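Hydroxylase (Rhodococcus sp., PDB 2OR0) probably acts as a flavin-dependent hydroxylase of the acyl-CoA dehydrogenase fold, using reduced flavin and molecular oxygen to insert one oxygen atom into a substrate. Local coordinates at residues G337-I342 with L397-G402; I329-R334 with M407-I412; N392-L397 with G402-M407; A228-G233 with M248-M253; A344-V349 with A379-A384. All blocks are in the same frame, centred on the assembly; numbering follows the deposited sequence.

Interaction 1 (G337-I342 with L397-G402); sequences GRRTQI and LTQLGG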
# COMPACT_ATOMS: atom_id res chain seq x y z
N GLY A 337 13.12 -9.98 -4.80
CA GLY A 337 12.50 -9.03 -3.91
C GLY A 337 10.97 -9.08 -3.87
O GLY A 337 10.34 -8.85 -2.81
N ARG A 338 10.35 -9.31 -5.03
CA ARG A 338 8.89 -9.44 -5.10
C ARG A 338 8.48 -10.70 -4.37
O ARG A 338 7.53 -10.69 -3.63
CB ARG A 338 8.38 -9.44 -6.55
CG ARG A 338 8.15 -8.03 -7.09
CD ARG A 338 6.75 -7.53 -6.71
NE ARG A 338 5.75 -8.24 -7.50
CZ ARG A 338 4.53 -8.58 -7.07
NH1 ARG A 338 4.13 -8.33 -5.83
NH2 ARG A 338 3.71 -9.22 -7.92
N ARG A 339 9.22 -11.77 -4.58
CA ARG A 339 8.96 -13.04 -3.92
C ARG A 339 8.95 -12.88 -2.39
O ARG A 339 8.04 -13.36 -1.70
CB ARG A 339 10.02 -14.06 -4.34
CG ARG A 339 9.86 -15.39 -3.64
CD ARG A 339 10.78 -16.45 -4.21
NE ARG A 339 12.18 -16.20 -3.85
CZ ARG A 339 13.22 -16.71 -4.52
NH1 ARG A 339 13.03 -17.47 -5.59
NH2 ARG A 339 14.46 -16.47 -4.12
N THR A 340 9.98 -12.22 -1.87
CA THR A 340 10.10 -11.96 -0.43
C THR A 340 8.94 -11.15 0.10
O THR A 340 8.40 -11.44 1.15
CB THR A 340 11.46 -11.26 -0.15
OG1 THR A 340 12.47 -12.25 -0.24
CG2 THR A 340 11.52 -10.62 1.24
N GLN A 341 8.54 -10.14 -0.66
CA GLN A 341 7.49 -9.24 -0.27
C GLN A 341 6.13 -9.97 -0.22
O GLN A 341 5.34 -9.80 0.73
CB GLN A 341 7.48 -8.06 -1.26
CG GLN A 341 6.25 -7.15 -1.20
CD GLN A 341 5.24 -7.54 -2.28
OE1 GLN A 341 5.61 -7.70 -3.45
NE2 GLN A 341 3.98 -7.69 -1.90
N ILE A 342 5.86 -10.77 -1.25
CA ILE A 342 4.63 -11.54 -1.30
C ILE A 342 4.61 -12.51 -0.10
O ILE A 342 3.63 -12.55 0.63
CB ILE A 342 4.53 -12.34 -2.61
CG1 ILE A 342 4.23 -11.43 -3.79
CG2 ILE A 342 3.46 -13.46 -2.49
CD1 ILE A 342 4.62 -12.05 -5.13
N LEU A 397 12.66 -19.66 -11.57
CA LEU A 397 13.17 -19.90 -12.92
C LEU A 397 14.45 -19.07 -13.18
O LEU A 397 15.42 -19.60 -13.74
CB LEU A 397 12.10 -19.64 -14.00
CG LEU A 397 12.53 -19.89 -15.47
CD1 LEU A 397 12.86 -21.34 -15.72
CD2 LEU A 397 11.45 -19.43 -16.44
N THR A 398 14.49 -17.81 -12.76
CA THR A 398 15.72 -17.02 -12.95
C THR A 398 16.90 -17.64 -12.19
O THR A 398 18.03 -17.66 -12.70
CB THR A 398 15.57 -15.53 -12.60
OG1 THR A 398 15.35 -15.38 -11.18
CG2 THR A 398 14.40 -14.94 -13.33
N GLN A 399 16.62 -18.21 -11.02
CA GLN A 399 17.67 -18.83 -10.21
C GLN A 399 18.21 -20.08 -10.85
O GLN A 399 19.35 -20.45 -10.61
CB GLN A 399 17.20 -19.12 -8.78
CG GLN A 399 17.02 -17.86 -7.97
CD GLN A 399 16.78 -18.16 -6.51
OE1 GLN A 399 15.65 -18.08 -6.04
NE2 GLN A 399 17.84 -18.53 -5.79
N LEU A 400 17.40 -20.73 -11.67
CA LEU A 400 17.86 -21.89 -12.43
C LEU A 400 18.53 -21.50 -13.75
O LEU A 400 18.91 -22.38 -14.53
CB LEU A 400 16.69 -22.80 -12.76
CG LEU A 400 16.30 -24.00 -11.91
CD1 LEU A 400 16.40 -23.73 -10.46
CD2 LEU A 400 14.87 -24.34 -12.30
N GLY A 401 18.65 -20.21 -14.01
CA GLY A 401 19.28 -19.74 -15.23
C GLY A 401 18.34 -19.44 -16.39
O GLY A 401 18.81 -19.05 -17.47
N GLY A 402 17.03 -19.60 -16.16
CA GLY A 402 16.03 -19.42 -17.20
C GLY A 402 15.58 -17.98 -17.30
O GLY A 402 15.92 -17.16 -16.46
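Arg-339 reaches from helix 331-356 to the last turn of helix 389-399 and takes hold of Gln-399, the one residue of 397-402 that it touches. Both terminal nitrogens of the guanidinium converge by hydrogen bonds on a single oxygen, Arg-339 NH1 lying 2.7 Å and NH2 2.8 Å from Gln-399 OE1. This is an end-on grip with the oxygen almost exactly in the guanidinium plane, although the amide itself is turned 49° away from that plane. NH1 approaches nearly along the C=O axis, whereas NH2 comes from above the carbonyl plane. Such a fork forces each N-H to bend, with angles of 144° and 142°.

Length explains the choice of residues: the backbones are far apart, the nearest CA atoms (Arg-339 and Thr-398) being 12.0 Å from each other, and two long polar side chains bridge the gap at the surface. Gln-399 runs extended beyond CG to meet the arginine.

Backbone bonds shape the receiving end. Gly-401 N and Gly-402 N return to Thr-398 O and Leu-397 O in a Schellman motif, with Gly-401 at positive phi. Around this surface contact, Gln-399 also packs on Glu-332 and Ile-336 of helix 331-356, while Thr-340 faces helix 292-324.

Interaction 2 (I329-R334 with M407-I412); sequences ITFEER and MMRAMI. With ACT (acetate ion), chain E.
Phe-331 is sandwiched between Arg-409 on one face of its ring and Ile-412 on the other. Its CG stands anti to the backbone N (chi1 176°), which carries the ring away from its own helix and between the two partners. The Arg-409 guanidinium lies almost flat on the ring, planes 18° apart, in a cation-pi stack with CZ 3.7 Å from the centroid of Phe-331. To get there the arginine runs straight through chi2 and then bends at chi3 (80°), folding its planar end over the ring. On the opposite face the branch methyl CG2 of Ile-412 makes a CH-pi contact, 3.9 Å from the Phe-331 centroid and offset toward the rim. A beta-branched residue suits this place, because CG2 also meets Arg-334 CB at 3.6 Å.

Phe-331 opens helix 331-356, whose start is fixed by a capping box: Thr-330 OG1 accepts from Glu-333 N, and Glu-333 OE1 accepts from Thr-330 N. The other segment closes with a type II turn from Arg-409 to Ile-412.

Arg-334, bent at chi2 and chi3, curls back so that NE donates to Ile-412 O at 2.9 Å, from above the carbonyl plane. The same oxygen accepts from Ser-251 OG. An acetate, probably from the crystallisation liquor, spans the two arginines: Arg-334 NH2 donates to OXT at 3.0 Å and Arg-409 NH2 to O of the acetate at 2.8 Å. Arg-409 NH1 has Glu-403 and Pro-404 O as its partners.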
# COMPACT_ATOMS: atom_id res chain seq x y z
N ILE A 329 20.27 -2.56 -10.26
CA ILE A 329 19.45 -3.67 -9.73
C ILE A 329 18.93 -4.58 -10.86
O ILE A 329 18.21 -4.12 -11.75
CB ILE A 329 18.30 -3.17 -8.79
CG1 ILE A 329 18.89 -2.42 -7.59
CG2 ILE A 329 17.42 -4.37 -8.31
CD1 ILE A 329 17.94 -1.45 -6.98
N THR A 330 19.31 -5.85 -10.83
CA THR A 330 18.96 -6.79 -11.89
C THR A 330 17.52 -7.31 -11.82
O THR A 330 16.87 -7.20 -10.78
CB THR A 330 19.91 -7.99 -11.94
OG1 THR A 330 19.65 -8.87 -10.83
CG2 THR A 330 21.37 -7.53 -11.95
N PHE A 331 17.04 -7.86 -12.94
CA PHE A 331 15.71 -8.47 -13.04
C PHE A 331 15.56 -9.56 -11.97
O PHE A 331 14.59 -9.53 -11.24
CB PHE A 331 15.44 -9.03 -14.45
CG PHE A 331 14.11 -9.74 -14.59
CD1 PHE A 331 12.97 -9.05 -14.91
CD2 PHE A 331 14.02 -11.11 -14.38
CE1 PHE A 331 11.72 -9.72 -15.04
CE2 PHE A 331 12.77 -11.78 -14.49
CZ PHE A 331 11.64 -11.08 -14.82
N GLU A 332 16.54 -10.47 -11.87
CA GLU A 332 16.58 -11.53 -10.84
C GLU A 332 16.46 -10.97 -9.41
O GLU A 332 15.69 -11.48 -8.61
CB GLU A 332 17.83 -12.43 -10.95
CG GLU A 332 17.86 -13.61 -9.91
CD GLU A 332 19.09 -14.54 -10.02
OE1 GLU A 332 19.75 -14.59 -11.09
OE2 GLU A 332 19.41 -15.24 -9.02
N GLU A 333 17.21 -9.91 -9.13
CA GLU A 333 17.12 -9.23 -7.86
C GLU A 333 15.72 -8.68 -7.62
O GLU A 333 15.18 -8.81 -6.52
CB GLU A 333 18.16 -8.11 -7.76
CG GLU A 333 19.59 -8.63 -7.54
CD GLU A 333 20.66 -7.52 -7.53
OE1 GLU A 333 20.45 -6.44 -8.13
OE2 GLU A 333 21.72 -7.74 -6.91
N ARG A 334 15.14 -8.06 -8.64
CA ARG A 334 13.79 -7.55 -8.52
C ARG A 334 12.75 -8.66 -8.27
O ARG A 334 11.82 -8.47 -7.49
CB ARG A 334 13.43 -6.69 -9.73
CG ARG A 334 13.93 -5.23 -9.64
CD ARG A 334 14.36 -4.69 -11.02
NE ARG A 334 13.28 -4.75 -12.00
CZ ARG A 334 13.46 -4.91 -13.32
NH1 ARG A 334 14.69 -5.04 -13.81
NH2 ARG A 334 12.40 -4.94 -14.14
N MSE A 407 4.04 -12.50 -19.93
CA MSE A 407 3.26 -12.17 -18.72
C MSE A 407 3.95 -12.61 -17.42
O MSE A 407 3.70 -12.04 -16.36
CB MSE A 407 1.84 -12.73 -18.80
CG MSE A 407 0.88 -11.87 -19.64
SE MSE A 407 0.67 -10.04 -18.99
CE MSE A 407 1.98 -9.10 -20.12
N MSE A 408 4.82 -13.61 -17.52
CA MSE A 408 5.59 -14.06 -16.38
C MSE A 408 6.66 -13.05 -15.95
O MSE A 408 7.33 -13.25 -14.92
CB MSE A 408 6.19 -15.44 -16.67
CG MSE A 408 5.15 -16.57 -16.58
SE MSE A 408 5.19 -17.51 -14.85
CE MSE A 408 7.10 -17.95 -14.95
N ARG A 409 6.81 -11.96 -16.71
CA ARG A 409 7.69 -10.85 -16.30
C ARG A 409 6.93 -9.71 -15.63
O ARG A 409 7.55 -8.78 -15.14
CB ARG A 409 8.51 -10.26 -17.48
CG ARG A 409 9.44 -11.26 -18.14
CD ARG A 409 10.28 -10.63 -19.27
NE ARG A 409 11.44 -9.87 -18.78
CZ ARG A 409 12.61 -10.42 -18.44
NH1 ARG A 409 12.79 -11.73 -18.52
NH2 ARG A 409 13.59 -9.66 -18.00
N ALA A 410 5.60 -9.77 -15.63
CA ALA A 410 4.79 -8.69 -15.08
C ALA A 410 5.09 -8.41 -13.60
O ALA A 410 5.44 -9.33 -12.86
CB ALA A 410 3.28 -9.00 -15.26
N MSE A 411 4.96 -7.14 -13.21
CA MSE A 411 5.17 -6.67 -11.84
C MSE A 411 6.56 -6.94 -11.20
O MSE A 411 6.68 -6.98 -9.97
CB MSE A 411 4.04 -7.11 -10.89
CG MSE A 411 2.86 -6.13 -10.78
SE MSE A 411 3.24 -4.37 -9.99
CE MSE A 411 4.65 -4.78 -8.75
N ILE A 412 7.58 -7.11 -12.04
CA ILE A 412 8.99 -7.24 -11.62
C ILE A 412 9.85 -6.12 -12.26
O ILE A 412 10.45 -5.31 -11.53
CB ILE A 412 9.58 -8.63 -12.00
CG1 ILE A 412 8.82 -9.76 -11.27
CG2 ILE A 412 11.10 -8.68 -11.71
CD1 ILE A 412 8.92 -11.13 -11.96
C ACT E . 12.82 -6.13 -17.55
O ACT E . 13.80 -6.87 -17.78
OXT ACT E . 13.11 -5.04 -17.02
CH3 ACT E . 11.41 -6.51 -17.89

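Interaction 3 (N392-L397 with G402-M407); sequences NHASAL and GEPQGM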
# COMPACT_ATOMS: atom_id res chain seq x y z
N ASN A 392 6.57 -16.67 -7.69
CA ASN A 392 7.38 -17.72 -7.10
C ASN A 392 8.01 -18.53 -8.20
O ASN A 392 9.22 -18.82 -8.16
CB ASN A 392 6.55 -18.62 -6.18
CG ASN A 392 6.28 -18.00 -4.79
OD1 ASN A 392 5.31 -18.38 -4.13
ND2 ASN A 392 7.10 -17.08 -4.36
N HIS A 393 7.20 -18.87 -9.21
CA HIS A 393 7.64 -19.62 -10.39
C HIS A 393 8.74 -18.83 -11.13
O HIS A 393 9.79 -19.39 -11.47
CB HIS A 393 6.44 -19.88 -11.33
CG HIS A 393 6.78 -20.59 -12.62
ND1 HIS A 393 5.96 -21.53 -13.19
CD2 HIS A 393 7.83 -20.46 -13.46
CE1 HIS A 393 6.50 -21.98 -14.31
NE2 HIS A 393 7.63 -21.33 -14.51
N ALA A 394 8.49 -17.55 -11.41
CA ALA A 394 9.40 -16.76 -12.25
C ALA A 394 10.75 -16.51 -11.56
O ALA A 394 11.79 -16.65 -12.18
CB ALA A 394 8.76 -15.46 -12.64
N SER A 395 10.71 -16.15 -10.28
CA SER A 395 11.93 -15.94 -9.50
C SER A 395 12.73 -17.23 -9.41
O SER A 395 13.92 -17.21 -9.65
CB SER A 395 11.62 -15.38 -8.11
OG SER A 395 10.90 -16.31 -7.31
N ALA A 396 12.08 -18.36 -9.14
CA ALA A 396 12.77 -19.65 -9.13
C ALA A 396 13.39 -19.99 -10.51
O ALA A 396 14.49 -20.58 -10.59
CB ALA A 396 11.82 -20.76 -8.70
N LEU A 397 12.66 -19.66 -11.57
CA LEU A 397 13.17 -19.90 -12.92
C LEU A 397 14.45 -19.07 -13.18
O LEU A 397 15.42 -19.60 -13.74
CB LEU A 397 12.10 -19.64 -14.00
CG LEU A 397 12.53 -19.89 -15.47
CD1 LEU A 397 12.86 -21.34 -15.72
CD2 LEU A 397 11.45 -19.43 -16.44
N GLY A 402 17.03 -19.60 -16.16
CA GLY A 402 16.03 -19.42 -17.20
C GLY A 402 15.58 -17.98 -17.30
O GLY A 402 15.92 -17.16 -16.46
N GLU A 403 14.82 -17.66 -18.34
CA GLU A 403 14.27 -16.31 -18.49
C GLU A 403 12.75 -16.35 -18.60
O GLU A 403 12.20 -16.95 -19.53
CB GLU A 403 14.90 -15.51 -19.66
CG GLU A 403 16.04 -14.53 -19.22
CD GLU A 403 15.52 -13.21 -18.58
OE1 GLU A 403 15.02 -12.35 -19.33
OE2 GLU A 403 15.64 -13.02 -17.35
N PRO A 404 12.07 -15.77 -17.60
CA PRO A 404 10.64 -15.53 -17.65
C PRO A 404 10.29 -14.75 -18.91
O PRO A 404 10.96 -13.77 -19.25
CB PRO A 404 10.40 -14.66 -16.42
CG PRO A 404 11.42 -15.08 -15.48
CD PRO A 404 12.64 -15.33 -16.32
N GLN A 405 9.23 -15.21 -19.58
CA GLN A 405 8.77 -14.60 -20.83
C GLN A 405 7.39 -13.97 -20.67
O GLN A 405 6.55 -14.50 -19.93
CB GLN A 405 8.72 -15.66 -21.94
CG GLN A 405 10.09 -16.25 -22.26
CD GLN A 405 11.03 -15.25 -22.92
OE1 GLN A 405 11.87 -14.62 -22.26
NE2 GLN A 405 10.87 -15.07 -24.24
N GLY A 406 7.19 -12.85 -21.36
CA GLY A 406 5.86 -12.29 -21.51
C GLY A 406 5.20 -11.89 -20.21
O GLY A 406 5.74 -11.04 -19.48
N MSE A 407 4.04 -12.50 -19.93
CA MSE A 407 3.26 -12.17 -18.72
C MSE A 407 3.95 -12.61 -17.42
O MSE A 407 3.70 -12.04 -16.36
CB MSE A 407 1.84 -12.73 -18.80
CG MSE A 407 0.88 -11.87 -19.64
SE MSE A 407 0.67 -10.04 -18.99
CE MSE A 407 1.98 -9.10 -20.12
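The Schellman-capped C-terminal end of helix 389-399 and the irregular chain that turns back along it meet here, with Ala-394 and Leu-397 packed against Gly-402 and Pro-404. Pro-404 sets its ring against the helix flank: CG comes 3.9 Å from Ala-394 CB and 3.7 Å from Ala-394 O. Alanine fits here because its single methyl lets the backbones close to 5.7 Å between the CA atoms of Ala-394 and Pro-404.

Leu-397 packs nearer the bend. A chi1 near 180° throws its fork outward from the helix, and the CD2 methyl is carried over the returning chain, 3.9 Å from Pro-404 N and 4.0 Å from Glu-403 C, while CG and CD1 rest on Gly-402 CA. Glycine belongs at that point, since a CB would run into Leu-397 CD1. The Schellman bond from Gly-402 N to Leu-397 O starts the reversal, and Pro-404 then gives the outgoing chain a rigid, extended course beside the helix.

Further out, the ring of Pro-404 and the side chain of Glu-403 both touch Phe-331 of helix 331-356. Glu-403 points its CB away from helix 389-399, and its carboxylate turns to Arg-409. Ala-394, on the helix side, packs in addition against Met-408.

Interaction 4 (A228-G233 with M248-M253); sequences AKVMDG and MPYSCM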
# COMPACT_ATOMS: atom_id res chain seq x y z
N ALA A 228 4.94 0.52 -18.96
CA ALA A 228 6.10 -0.37 -19.13
C ALA A 228 7.43 0.33 -18.79
O ALA A 228 8.33 -0.29 -18.22
CB ALA A 228 6.15 -0.99 -20.52
N LYS A 229 7.54 1.61 -19.14
CA LYS A 229 8.71 2.41 -18.78
C LYS A 229 8.78 2.68 -17.27
O LYS A 229 9.86 2.80 -16.72
CB LYS A 229 8.70 3.74 -19.54
CG LYS A 229 8.94 3.59 -21.06
CD LYS A 229 9.14 4.98 -21.71
CE LYS A 229 9.61 4.84 -23.15
NZ LYS A 229 9.71 6.18 -23.79
N VAL A 230 7.62 2.79 -16.62
CA VAL A 230 7.59 2.96 -15.17
C VAL A 230 8.16 1.69 -14.52
O VAL A 230 9.07 1.76 -13.67
CB VAL A 230 6.16 3.24 -14.67
CG1 VAL A 230 6.09 3.18 -13.15
CG2 VAL A 230 5.66 4.59 -15.20
N MSE A 231 7.64 0.53 -14.94
CA MSE A 231 8.05 -0.78 -14.43
C MSE A 231 9.53 -1.06 -14.64
O MSE A 231 10.22 -1.51 -13.71
CB MSE A 231 7.24 -1.91 -15.11
CG MSE A 231 7.37 -3.31 -14.41
SE MSE A 231 6.80 -3.26 -12.51
CE MSE A 231 4.95 -2.66 -12.80
N ASP A 232 10.04 -0.80 -15.85
CA ASP A 232 11.40 -1.27 -16.17
C ASP A 232 12.52 -0.27 -15.96
O ASP A 232 13.67 -0.57 -16.22
CB ASP A 232 11.46 -1.90 -17.57
CG ASP A 232 11.23 -0.89 -18.69
OD1 ASP A 232 11.40 0.33 -18.49
OD2 ASP A 232 10.87 -1.34 -19.80
N GLY A 233 12.18 0.90 -15.45
CA GLY A 233 13.20 1.89 -15.09
C GLY A 233 13.44 2.99 -16.12
O GLY A 233 14.08 3.99 -15.81
N MSE A 248 14.57 4.06 -7.12
CA MSE A 248 14.23 2.69 -6.64
C MSE A 248 13.33 1.94 -7.66
O MSE A 248 12.60 2.57 -8.41
CB MSE A 248 13.54 2.78 -5.28
CG MSE A 248 14.46 3.23 -4.13
SE MSE A 248 15.60 1.78 -3.55
CE MSE A 248 14.20 0.60 -2.71
N PRO A 249 13.40 0.58 -7.70
CA PRO A 249 12.47 -0.11 -8.60
C PRO A 249 11.01 0.10 -8.19
O PRO A 249 10.69 0.04 -7.00
CB PRO A 249 12.86 -1.58 -8.43
CG PRO A 249 14.31 -1.54 -7.89
CD PRO A 249 14.30 -0.36 -6.99
N TYR A 250 10.14 0.30 -9.19
CA TYR A 250 8.68 0.41 -8.96
C TYR A 250 8.13 -0.86 -8.27
O TYR A 250 7.33 -0.75 -7.37
CB TYR A 250 7.95 0.67 -10.30
CG TYR A 250 6.42 0.74 -10.22
CD1 TYR A 250 5.76 1.95 -9.98
CD2 TYR A 250 5.65 -0.40 -10.41
CE1 TYR A 250 4.35 2.01 -9.92
CE2 TYR A 250 4.25 -0.35 -10.36
CZ TYR A 250 3.62 0.84 -10.11
OH TYR A 250 2.23 0.84 -10.08
N SER A 251 8.59 -2.02 -8.70
CA SER A 251 8.15 -3.29 -8.15
C SER A 251 8.54 -3.50 -6.69
O SER A 251 7.97 -4.36 -6.01
CB SER A 251 8.63 -4.46 -8.98
OG SER A 251 10.03 -4.65 -8.89
N CYS A 252 9.52 -2.73 -6.21
CA CYS A 252 9.79 -2.69 -4.81
C CYS A 252 8.89 -1.66 -4.12
O CYS A 252 8.20 -1.99 -3.14
CB CYS A 252 11.28 -2.40 -4.52
SG CYS A 252 11.65 -2.32 -2.74
N MSE A 253 8.87 -0.42 -4.63
CA MSE A 253 8.25 0.68 -3.88
C MSE A 253 6.71 0.59 -3.81
O MSE A 253 6.08 0.94 -2.78
CB MSE A 253 8.67 2.04 -4.48
CG MSE A 253 10.18 2.33 -4.36
SE MSE A 253 10.76 2.38 -2.48
CE MSE A 253 9.66 3.73 -1.77
O HOH W 1 11.00 1.15 -11.76
O HOH W 2 10.38 -2.67 -11.23
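Tyr-250 presents its ring to helix 227-232, where Val-230 and the selenomethionine Met-231 meet it at different ring atoms. Val-230 CG1 reaches Tyr-250 CD1 at 3.4 Å. Met-231 comes to CD2: its CB points away from the other segment, but bends at chi2 and chi3, both near 60°, bring the tail back until CE lies 3.4 Å from Tyr-250 CD2. Both groups approach the ring obliquely. The selenium sits 5.0 Å from the Tyr-250 centroid, a Met-aromatic contact, and also rests 4.2 Å from Ser-251 CB. A flexible, unbranched chain suits this position because it can fold round to the aromatic, whereas stiff Val-230 meets it directly.

The contact joins the short helix 227-232, which follows the beta-sheet strands, to the first turn of the long helix 250-277, with Pro-249 at its N-cap. Amides at the start of a helix lack partners within it, and here water supplies them. Water 1 accepts from Tyr-250 N at 2.8 Å and lies 2.8 Å from Val-230 O; water 2 accepts from Ser-251 N and donates to Met-231 O at 2.7 Å. Ser-251 OG bonds to Ile-412 O, and the Tyr-250 ring also meets that of Phe-254.

Interaction 5 (A344-V349 with A379-A384); sequences AAWRAV and AGLAHA
Leu-381 is the bump of this contact, and three residues of helix 331-356, Ala-345, Trp-346 and Val-349, form the hollow that takes it. Its first torsion, -167°, sends the forked end straight at the other helix, and both methyls settle on the same face of the Trp-346 indole. CD1 sits over the five-membered ring of Trp-346, 3.9 Å from its centroid and only 13° off the ring normal, a CH-pi contact made squarely on the face; its nearest ring atom is Trp-346 CD1 at 3.8 Å. The same methyl meets Ala-345 CB at 4.0 Å. Leu-381 CD2 lies over the benzene part of the indole, 4.2 Å above the plane of Trp-346, and also touches Val-349 CG1 at 4.1 Å.

The shape of each residue explains its place. Trp-346 is the flat, broad base beneath both methyls, its indole swung across from a CB that does not itself aim at Leu-381. Ala-345 and Val-349, one turn apart, flank the fork. Ala-345 is small, points toward Leu-381 and allows the CA atoms of the two residues to come within 6.7 Å. Leucine, with two methyls on a short stalk, can spread over the indole and still reach both flanks.

Trp-346 NE1 donates to His-386 O, which anchors the indole, and Ala-345 and Leu-381 both pack on His-386 as well. Val-349 extends the apolar surface to Val-262 of helix 250-277. The contact thus joins helix 331-356 to the end of helix 370-381 within the helical C-terminal domain, consistent with the acyl-CoA dehydrogenase fold.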
# COMPACT_ATOMS: atom_id res chain seq x y z
N ALA A 344 6.14 -12.32 2.68
CA ALA A 344 6.00 -11.57 3.92
C ALA A 344 4.52 -11.31 4.28
O ALA A 344 4.13 -11.44 5.44
CB ALA A 344 6.76 -10.25 3.86
N ALA A 345 3.70 -10.92 3.29
CA ALA A 345 2.25 -10.73 3.54
C ALA A 345 1.60 -12.05 4.00
O ALA A 345 0.88 -12.07 5.00
CB ALA A 345 1.54 -10.19 2.29
N TRP A 346 1.87 -13.14 3.30
CA TRP A 346 1.24 -14.40 3.58
C TRP A 346 1.62 -14.95 4.99
O TRP A 346 0.75 -15.44 5.72
CB TRP A 346 1.58 -15.43 2.51
CG TRP A 346 0.74 -15.25 1.23
CD1 TRP A 346 0.89 -14.26 0.25
CD2 TRP A 346 -0.37 -16.06 0.80
NE1 TRP A 346 -0.04 -14.46 -0.77
CE2 TRP A 346 -0.83 -15.53 -0.44
CE3 TRP A 346 -1.00 -17.20 1.33
CZ2 TRP A 346 -1.89 -16.10 -1.15
CZ3 TRP A 346 -2.07 -17.77 0.62
CH2 TRP A 346 -2.50 -17.22 -0.60
N ARG A 347 2.91 -14.87 5.32
CA ARG A 347 3.45 -15.33 6.60
C ARG A 347 2.74 -14.62 7.76
O ARG A 347 2.34 -15.26 8.72
CB ARG A 347 4.98 -15.10 6.65
CG ARG A 347 5.70 -15.80 7.84
CD ARG A 347 7.23 -15.52 7.82
NE ARG A 347 7.82 -15.87 6.51
CZ ARG A 347 8.25 -14.99 5.61
NH1 ARG A 347 8.20 -13.68 5.83
NH2 ARG A 347 8.74 -15.42 4.47
N ALA A 348 2.59 -13.32 7.64
CA ALA A 348 2.04 -12.47 8.69
C ALA A 348 0.55 -12.75 8.84
O ALA A 348 0.05 -12.91 9.96
CB ALA A 348 2.28 -11.02 8.34
N VAL A 349 -0.16 -12.87 7.73
CA VAL A 349 -1.59 -13.20 7.82
C VAL A 349 -1.85 -14.58 8.43
O VAL A 349 -2.72 -14.71 9.30
CB VAL A 349 -2.35 -13.01 6.49
CG1 VAL A 349 -3.82 -13.40 6.67
CG2 VAL A 349 -2.24 -11.54 6.04
N ALA A 379 -8.58 -8.82 4.12
CA ALA A 379 -8.88 -7.89 3.00
C ALA A 379 -7.60 -7.47 2.28
O ALA A 379 -7.54 -7.53 1.05
CB ALA A 379 -9.60 -6.69 3.48
N GLY A 380 -6.59 -7.01 3.04
CA GLY A 380 -5.30 -6.64 2.43
C GLY A 380 -4.62 -7.75 1.63
O GLY A 380 -4.01 -7.49 0.58
N LEU A 381 -4.73 -8.99 2.08
CA LEU A 381 -4.09 -10.12 1.39
C LEU A 381 -4.66 -10.39 0.01
O LEU A 381 -3.99 -11.02 -0.83
CB LEU A 381 -4.19 -11.43 2.24
CG LEU A 381 -3.32 -12.62 1.80
CD1 LEU A 381 -1.85 -12.20 1.84
CD2 LEU A 381 -3.52 -13.92 2.66
N ALA A 382 -5.91 -9.96 -0.22
CA ALA A 382 -6.61 -10.14 -1.52
C ALA A 382 -6.10 -9.20 -2.63
O ALA A 382 -6.42 -9.37 -3.79
CB ALA A 382 -8.14 -9.95 -1.33
N HIS A 383 -5.28 -8.22 -2.29
CA HIS A 383 -4.70 -7.32 -3.30
C HIS A 383 -3.85 -8.07 -4.32
O HIS A 383 -3.20 -9.07 -4.01
CB HIS A 383 -3.89 -6.20 -2.64
CG HIS A 383 -3.60 -5.04 -3.55
ND1 HIS A 383 -2.67 -5.10 -4.56
CD2 HIS A 383 -4.13 -3.79 -3.60
CE1 HIS A 383 -2.63 -3.94 -5.20
NE2 HIS A 383 -3.49 -3.13 -4.62
N ALA A 384 -3.83 -7.56 -5.54
CA ALA A 384 -3.10 -8.19 -6.65
C ALA A 384 -1.62 -8.34 -6.37
O ALA A 384 -1.00 -9.29 -6.87
CB ALA A 384 -3.32 -7.37 -7.99

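How the interactions relate
Helix 331-356 runs through interactions 2, 1 and 5, in that order from its start, and helix 389-399 carries interactions 1 and 3. Interactions 1, 2 and 3 form one cluster, their centres 7 to 8 Å apart; the modelled C-terminal end folds back there, linked by Arg-409 to Glu-403. Interaction 4 closes earlier in the chain but lies only about 9 Å, centre to centre, from interaction 2, to which Ser-251 and Ile-412 join it. Interaction 5 stands about 18 Å or more from the other centres, nested within the loops of interactions 1 and 2. Interactions 2 and 3 place the C-terminal tail, interaction 4 adds helix 227-232, and interaction 5 packs helix 331-356 on helix 370-381.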